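Local coordinates for putative exported protein (Bordetella pertussis Tohama I, PDB 2PFZ) that binds pyroglutamic acid as a periplasmic solute receptor, probably delivering it to a tripartite ATP-independent (TRAP) transporter, at residues Leu139-Tyr144 against Ile176-Ser181; Met112-Val117 against Asn208-Asn213; Tyr9-Leu14 against Leu38-Ser43. One frame throughout, in Å; residues are numbered along the deposited sequence.

The three contacts sample both lobes of a solute receptor that, as in its family, holds the ligand between them. Contact 3 closes first along the chain, tying the loop before helix 14-30 to the turn that follows strand 35-39. Contact 2 joins strands 111-118 and 207-213 of the antiparallel sheet, and contact 1 is nested inside the long loop it closes. Contacts 2 and 3 touch where N208 ND2 lies 3.4 Å from Y9 CE2; their centres are about 16 Å apart. Contact 1, in the six-stranded mixed sheet, has its centre about 27 Å from that of contact 2 and about 21 Å from that of contact 3, and it directly grips pyroglutamic acid.

Contact 1 (Leu139-Tyr144 against Ile176-Ser181); sequences LKWRAY and IDSYMS. With PCA (pyroglutamic acid), chain B.
The pyroglutamic acid pocket rests here on two neighbouring parallel strands, with R142 crossing Y179 on its way to the ligand and S181 approaching from the second strand. R142 CG stands anti to the backbone N (chi1 173°), and the chain bends further out, at chi2. The guanidinium is turned 87° against the Y179 ring, with NH1 3.5 Å from Y179 CD2. Its two terminal nitrogens form a fork on the ligand carboxylate: NH1 donates to OXT at 2.9 Å and NH2 to O at 2.8 Å. S181 OG gives OXT a second donor at 2.7 Å, so the two strands give the carboxylate three bonds, and its charge is probably balanced by the arginine; S182 and T185 add further hydrogen bonds to the ligand. R142 NE is itself held by V162 O. The Y144 ring lays one face over the ligand's CB and CG, while its edge meets M180 O, 3.1 Å from Y144 CE1; Y144 OH bonds to W204.

Behind the pocket, R142 N donates to S178 O at 2.9 Å and D177 N to K140 O at 2.8 Å. The D177 carboxylate folds back toward K140 N, which reaches both oxygens only weakly, and S178 OG donates to OD1. M180 CG lies 3.5 Å from W141 CZ2. The M180 sulfur sits at the edge of the same ring in a Met-aromatic contact. A water donates to both R142 O and M180 O, and accepts a weak bond from W141 NE1.

Strand 140-143 lies between strands 158-161 and 178-181 in the mixed sheet. Helix 167-172 packs through L167 on R142, I176 and Y179, whereas helix 146-155 meets W141 and A143.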
# COMPACT_ATOMS: atom_id res chain seq x y z
N LEU A 139 11.33 3.21 -20.02
CA LEU A 139 11.31 4.10 -18.85
C LEU A 139 12.28 3.55 -17.79
O LEU A 139 12.38 2.34 -17.65
CB LEU A 139 9.87 4.23 -18.30
CG LEU A 139 8.96 5.32 -18.91
CD1 LEU A 139 7.55 5.26 -18.35
CD2 LEU A 139 9.59 6.71 -18.66
N LYS A 140 12.99 4.44 -17.09
CA LYS A 140 13.84 4.09 -15.95
C LYS A 140 12.95 4.10 -14.71
O LYS A 140 12.82 5.11 -14.04
CB LYS A 140 14.99 5.11 -15.75
CG LYS A 140 16.03 5.17 -16.87
CD LYS A 140 17.26 5.98 -16.43
CE LYS A 140 17.05 7.49 -16.57
NZ LYS A 140 18.19 8.28 -16.01
N TRP A 141 12.33 2.96 -14.44
CA TRP A 141 11.17 2.88 -13.55
C TRP A 141 11.58 2.52 -12.13
O TRP A 141 12.40 1.64 -11.93
CB TRP A 141 10.27 1.81 -14.12
CG TRP A 141 8.93 1.58 -13.51
CD1 TRP A 141 8.66 0.93 -12.34
CD2 TRP A 141 7.66 1.86 -14.11
NE1 TRP A 141 7.29 0.83 -12.15
CE2 TRP A 141 6.66 1.37 -13.24
CE3 TRP A 141 7.26 2.47 -15.33
CZ2 TRP A 141 5.28 1.50 -13.51
CZ3 TRP A 141 5.88 2.61 -15.61
CH2 TRP A 141 4.91 2.11 -14.70
N ARG A 142 11.01 3.20 -11.15
CA ARG A 142 11.16 2.85 -9.75
C ARG A 142 9.98 1.96 -9.31
O ARG A 142 8.82 2.38 -9.33
CB ARG A 142 11.25 4.11 -8.89
CG ARG A 142 11.24 3.86 -7.35
CD ARG A 142 9.82 4.04 -6.75
NE ARG A 142 9.76 3.77 -5.31
CZ ARG A 142 8.69 4.02 -4.56
NH1 ARG A 142 7.60 4.58 -5.10
NH2 ARG A 142 8.72 3.73 -3.26
N ALA A 143 10.31 0.73 -8.93
CA ALA A 143 9.31 -0.17 -8.38
C ALA A 143 9.32 0.02 -6.87
O ALA A 143 10.33 0.43 -6.30
CB ALA A 143 9.62 -1.62 -8.73
N TYR A 144 8.18 -0.26 -6.24
CA TYR A 144 8.11 -0.31 -4.78
C TYR A 144 7.65 -1.70 -4.32
O TYR A 144 7.47 -1.94 -3.12
CB TYR A 144 7.19 0.82 -4.26
CG TYR A 144 5.72 0.74 -4.66
CD1 TYR A 144 5.15 1.70 -5.51
CD2 TYR A 144 4.89 -0.28 -4.17
CE1 TYR A 144 3.80 1.64 -5.87
CE2 TYR A 144 3.53 -0.36 -4.52
CZ TYR A 144 2.99 0.62 -5.37
OH TYR A 144 1.66 0.60 -5.72
N ILE A 176 16.36 6.71 -11.42
CA ILE A 176 15.01 6.48 -11.95
C ILE A 176 14.37 7.80 -12.38
O ILE A 176 14.61 8.84 -11.75
CB ILE A 176 14.09 5.74 -10.91
CG1 ILE A 176 13.82 6.60 -9.64
CG2 ILE A 176 14.65 4.37 -10.56
CD1 ILE A 176 12.50 7.44 -9.71
N ASP A 177 13.55 7.76 -13.43
CA ASP A 177 12.95 8.96 -14.04
C ASP A 177 11.42 8.95 -14.02
O ASP A 177 10.75 9.89 -14.49
CB ASP A 177 13.43 9.14 -15.50
CG ASP A 177 13.13 7.91 -16.39
OD1 ASP A 177 12.25 7.09 -16.07
OD2 ASP A 177 13.77 7.75 -17.47
N SER A 178 10.87 7.84 -13.51
CA SER A 178 9.44 7.54 -13.59
C SER A 178 9.11 6.47 -12.55
O SER A 178 9.98 5.73 -12.12
CB SER A 178 9.09 7.00 -14.98
OG SER A 178 9.73 5.75 -15.23
N TYR A 179 7.83 6.43 -12.18
CA TYR A 179 7.26 5.39 -11.33
C TYR A 179 5.74 5.47 -11.20
O TYR A 179 5.13 6.49 -11.48
CB TYR A 179 7.92 5.35 -9.95
CG TYR A 179 7.67 6.51 -9.03
CD1 TYR A 179 8.38 7.70 -9.15
CD2 TYR A 179 6.75 6.40 -7.96
CE1 TYR A 179 8.17 8.76 -8.28
CE2 TYR A 179 6.52 7.46 -7.10
CZ TYR A 179 7.24 8.65 -7.26
OH TYR A 179 7.05 9.72 -6.39
N MET A 180 5.12 4.38 -10.75
CA MET A 180 3.72 4.45 -10.31
C MET A 180 3.62 4.47 -8.79
O MET A 180 4.35 3.77 -8.11
CB MET A 180 2.87 3.35 -10.92
CG MET A 180 2.69 3.54 -12.43
SD MET A 180 1.63 2.31 -13.19
CE MET A 180 0.02 2.88 -12.67
N SER A 181 2.77 5.38 -8.31
CA SER A 181 2.49 5.58 -6.87
C SER A 181 1.33 6.57 -6.74
O SER A 181 0.65 6.88 -7.73
CB SER A 181 3.70 6.14 -6.13
OG SER A 181 3.52 6.07 -4.73
N PCA B . 3.17 4.97 -2.02
CA PCA B . 4.00 3.84 -1.54
CB PCA B . 3.33 2.50 -1.84
CG PCA B . 2.04 2.83 -2.57
CD PCA B . 2.01 4.33 -2.58
OE PCA B . 1.04 4.98 -3.00
C PCA B . 5.29 3.89 -2.33
O PCA B . 6.31 3.29 -1.95
OXT PCA B . 5.32 4.55 -3.38
O HOH W 1 6.07 1.90 -9.44

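Contact 2 (Met112-Val117 against Asn208-Asn213); sequences MLLYSV and NAVLVN
Y115 and V210 meet because Y115 CG sits between the backbone N and the carbonyl carbon (chi1 72°), while V210 CG1 is anti to its own N and CG2 anti to the carbonyl carbon. V210 CG2 thereby comes over a face of the tyrosine ring, 3.5 Å from Y115 CZ, in a CH-pi contact. L114 lies beside V210, pointing the same way. L114 and Y115 both face this one valine, a classic beta bulge. L114 N donates to V210 O at 2.8 Å, and V210 N returns a bond of the same length to Y115 O. On either side of the bulge the pairing is antiparallel, with M112 N bonded to V212 O at 2.7 Å. At the far end N208 O takes two donors from opposite faces of its plane, S116 OG at 2.8 Å and V117 N at 3.0 Å. On the other face of the sheet, L113 CD1 rests 3.7 Å from A209 CB. Outside the pair, F22 meets the Y115 ring edge-to-face, and N208 OD1 is held by W119 of the ligand pocket. The chemistry implies a largely buried seam whose cross-strand bonds continue on both sides of the bulge, while S116 N and O bond outward, to E236 and W240.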
# COMPACT_ATOMS: atom_id res chain seq x y z
N MET A 112 -2.14 -11.74 13.50
CA MET A 112 -3.48 -11.21 13.30
C MET A 112 -3.48 -9.97 12.42
O MET A 112 -2.55 -9.17 12.47
CB MET A 112 -4.10 -10.82 14.63
CG MET A 112 -4.05 -11.91 15.62
SD MET A 112 -4.49 -11.35 17.27
CE MET A 112 -5.86 -10.25 16.87
N LEU A 113 -4.54 -9.82 11.65
CA LEU A 113 -4.78 -8.58 10.90
C LEU A 113 -5.56 -7.61 11.77
O LEU A 113 -6.73 -7.86 12.11
CB LEU A 113 -5.55 -8.85 9.61
CG LEU A 113 -5.97 -7.64 8.77
CD1 LEU A 113 -4.76 -6.81 8.32
CD2 LEU A 113 -6.80 -8.10 7.57
N LEU A 114 -4.94 -6.51 12.13
CA LEU A 114 -5.64 -5.54 12.98
C LEU A 114 -6.51 -4.60 12.15
O LEU A 114 -7.69 -4.45 12.42
CB LEU A 114 -4.67 -4.79 13.90
CG LEU A 114 -5.37 -3.88 14.93
CD1 LEU A 114 -6.14 -4.71 15.96
CD2 LEU A 114 -4.40 -2.99 15.62
N TYR A 115 -5.92 -3.96 11.16
CA TYR A 115 -6.68 -3.16 10.22
C TYR A 115 -5.88 -2.94 8.95
O TYR A 115 -4.68 -3.17 8.94
CB TYR A 115 -7.10 -1.85 10.84
CG TYR A 115 -6.02 -0.82 11.06
CD1 TYR A 115 -5.33 -0.74 12.27
CD2 TYR A 115 -5.72 0.13 10.06
CE1 TYR A 115 -4.37 0.24 12.49
CE2 TYR A 115 -4.77 1.13 10.28
CZ TYR A 115 -4.09 1.17 11.50
OH TYR A 115 -3.14 2.14 11.73
N SER A 116 -6.57 -2.56 7.87
CA SER A 116 -5.91 -2.37 6.58
C SER A 116 -6.48 -1.12 5.92
O SER A 116 -7.70 -0.91 5.95
CB SER A 116 -6.15 -3.59 5.68
OG SER A 116 -5.44 -3.52 4.43
N VAL A 117 -5.60 -0.26 5.39
CA VAL A 117 -6.09 0.92 4.69
C VAL A 117 -5.46 1.14 3.33
O VAL A 117 -4.29 0.87 3.13
CB VAL A 117 -6.22 2.24 5.55
CG1 VAL A 117 -5.93 2.09 7.08
CG2 VAL A 117 -5.62 3.48 4.91
N ASN A 208 -1.88 -0.84 2.91
CA ASN A 208 -1.06 -1.24 4.07
C ASN A 208 -1.91 -2.06 5.03
O ASN A 208 -3.14 -1.99 4.98
CB ASN A 208 -0.48 -0.01 4.76
CG ASN A 208 0.61 0.64 3.94
OD1 ASN A 208 1.01 0.12 2.89
ND2 ASN A 208 1.11 1.78 4.40
N ALA A 209 -1.26 -2.82 5.90
CA ALA A 209 -1.95 -3.59 6.90
C ALA A 209 -1.15 -3.49 8.18
O ALA A 209 0.09 -3.58 8.16
CB ALA A 209 -2.07 -5.06 6.49
N VAL A 210 -1.86 -3.35 9.28
CA VAL A 210 -1.21 -3.40 10.58
C VAL A 210 -1.43 -4.81 11.13
O VAL A 210 -2.57 -5.24 11.30
CB VAL A 210 -1.75 -2.32 11.52
CG1 VAL A 210 -1.21 -2.52 12.95
CG2 VAL A 210 -1.37 -0.93 10.97
N LEU A 211 -0.32 -5.51 11.35
CA LEU A 211 -0.31 -6.90 11.79
C LEU A 211 0.10 -6.93 13.24
O LEU A 211 0.85 -6.08 13.69
CB LEU A 211 0.72 -7.71 11.00
CG LEU A 211 0.78 -7.57 9.48
CD1 LEU A 211 1.80 -8.59 8.94
CD2 LEU A 211 -0.59 -7.79 8.85
N VAL A 212 -0.41 -7.93 13.94
CA VAL A 212 -0.15 -8.12 15.37
C VAL A 212 0.32 -9.56 15.58
O VAL A 212 -0.26 -10.51 15.02
CB VAL A 212 -1.43 -7.84 16.22
CG1 VAL A 212 -1.20 -8.19 17.69
CG2 VAL A 212 -1.85 -6.38 16.12
N ASN A 213 1.37 -9.72 16.38
CA ASN A 213 1.79 -11.06 16.80
C ASN A 213 0.78 -11.69 17.78
O ASN A 213 0.47 -11.09 18.83
CB ASN A 213 3.19 -11.01 17.42
CG ASN A 213 3.69 -12.38 17.84
OD1 ASN A 213 3.39 -12.85 18.95
ND2 ASN A 213 4.44 -13.03 16.96
O HOH W 2 -3.21 -0.47 7.56

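Contact 3 (Tyr9-Leu14 against Leu38-Ser43); sequences YPASNL and LHNNAS
Y9, N41 and N40 bury similar areas and carry the contact, in which two loops meet through backbone more than through side chains. Y9 presents its carbonyl: N41 N donates to Y9 O at 2.7 Å. The bond is short but enters from above the carbonyl plane, 61° out of it.

N40 points its CB toward the partner, and this carbon lies 3.4 Å from Y9 O, beside the hydrogen bond. Its CG stands between the backbone N and the carbonyl carbon (chi1 76°), and the amide's ND2 lies 3.7 Å from A11 CB. The other end of that amide is tied in by water: a single molecule donates to N40 OD1 at 2.7 Å and accepts from A11 N at 3.0 Å. This bridge and the direct bond give two polar links between the loops.

N41 touches P10 through OD1, 3.9 Å from P10 CB, a loose touch at the exposed margin. The Y9 side chain leaves the contact altogether, its CB pointing away from the partner. The ring meets W119 edge-to-face, touches Q164 and approaches the bound pyroglutamic acid to about 4 Å between nearest atoms, so the polypeptide held here by its carbonyl also contributes to the surroundings of the ligand.

Each loop has its own turn. A type I turn runs from P10 to N13, and N13 takes the N-cap position of helix 14-30. The partner is a type I' turn from N40 to S43, where N41 and A42 have positive phi and N40 O accepts from both S43 N and S43 OG, the latter at 2.6 Å. Asparagine in the first of those two central positions is a common signature of the type I' turn, which here reverses the chain after strand 35-39.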
# COMPACT_ATOMS: atom_id res chain seq x y z
N TYR A 9 7.21 4.54 6.52
CA TYR A 9 6.86 5.86 5.96
C TYR A 9 7.06 6.97 6.98
O TYR A 9 7.11 6.69 8.19
CB TYR A 9 5.41 5.80 5.43
CG TYR A 9 5.25 4.59 4.57
CD1 TYR A 9 5.82 4.56 3.30
CD2 TYR A 9 4.60 3.45 5.03
CE1 TYR A 9 5.74 3.45 2.51
CE2 TYR A 9 4.51 2.34 4.25
CZ TYR A 9 5.07 2.34 2.98
OH TYR A 9 5.01 1.22 2.19
N PRO A 10 7.22 8.23 6.49
CA PRO A 10 7.60 9.34 7.34
C PRO A 10 6.41 9.89 8.15
O PRO A 10 5.25 9.58 7.87
CB PRO A 10 8.11 10.38 6.33
CG PRO A 10 7.26 10.18 5.18
CD PRO A 10 7.07 8.68 5.09
N ALA A 11 6.71 10.70 9.15
CA ALA A 11 5.68 11.25 10.01
C ALA A 11 4.59 12.00 9.23
O ALA A 11 3.42 11.96 9.62
CB ALA A 11 6.29 12.16 11.09
N SER A 12 4.96 12.66 8.13
CA SER A 12 4.00 13.46 7.36
C SER A 12 3.07 12.61 6.49
O SER A 12 2.06 13.09 5.96
CB SER A 12 4.70 14.54 6.53
OG SER A 12 5.61 13.97 5.62
N ASN A 13 3.38 11.32 6.36
CA ASN A 13 2.57 10.43 5.54
C ASN A 13 1.21 10.10 6.18
O ASN A 13 1.11 9.87 7.42
CB ASN A 13 3.39 9.20 5.19
CG ASN A 13 2.57 8.10 4.54
OD1 ASN A 13 2.42 8.04 3.31
ND2 ASN A 13 2.02 7.23 5.37
N LEU A 14 0.17 10.08 5.35
CA LEU A 14 -1.21 9.83 5.79
C LEU A 14 -1.37 8.55 6.65
O LEU A 14 -2.08 8.57 7.66
CB LEU A 14 -2.21 9.87 4.61
CG LEU A 14 -2.27 8.69 3.61
CD1 LEU A 14 -3.26 7.60 4.05
CD2 LEU A 14 -2.57 9.16 2.18
N LEU A 38 5.87 4.20 18.07
CA LEU A 38 6.00 4.14 16.62
C LEU A 38 7.43 4.42 16.21
O LEU A 38 8.05 5.36 16.71
CB LEU A 38 5.13 5.21 15.97
CG LEU A 38 3.61 5.04 15.94
CD1 LEU A 38 3.06 6.28 15.26
CD2 LEU A 38 3.23 3.78 15.16
N HIS A 39 7.93 3.62 15.27
CA HIS A 39 9.26 3.83 14.72
C HIS A 39 9.11 4.13 13.26
O HIS A 39 8.92 3.22 12.45
CB HIS A 39 10.10 2.58 14.92
CG HIS A 39 10.43 2.35 16.36
ND1 HIS A 39 9.61 1.64 17.21
CD2 HIS A 39 11.46 2.81 17.10
CE1 HIS A 39 10.14 1.64 18.42
NE2 HIS A 39 11.26 2.34 18.38
N ASN A 40 9.14 5.41 12.92
CA ASN A 40 8.75 5.78 11.56
C ASN A 40 9.90 5.90 10.58
O ASN A 40 11.06 5.76 10.94
CB ASN A 40 7.82 7.01 11.53
CG ASN A 40 8.54 8.30 11.77
OD1 ASN A 40 9.65 8.51 11.27
ND2 ASN A 40 7.88 9.20 12.52
N ASN A 41 9.54 6.12 9.32
CA ASN A 41 10.49 6.26 8.24
C ASN A 41 11.51 5.13 8.14
O ASN A 41 12.67 5.39 7.82
CB ASN A 41 11.20 7.61 8.33
CG ASN A 41 11.75 8.09 6.98
OD1 ASN A 41 11.12 7.91 5.94
ND2 ASN A 41 12.93 8.72 7.00
N ALA A 42 11.07 3.88 8.40
CA ALA A 42 11.95 2.70 8.31
C ALA A 42 13.16 2.75 9.24
O ALA A 42 14.18 2.07 8.98
CB ALA A 42 12.40 2.45 6.85
N SER A 43 13.04 3.51 10.32
CA SER A 43 14.15 3.71 11.27
C SER A 43 14.53 2.45 12.06
O SER A 43 15.71 2.28 12.42
CB SER A 43 13.85 4.87 12.23
OG SER A 43 12.58 4.73 12.85
O HOH W 3 9.56 10.90 10.00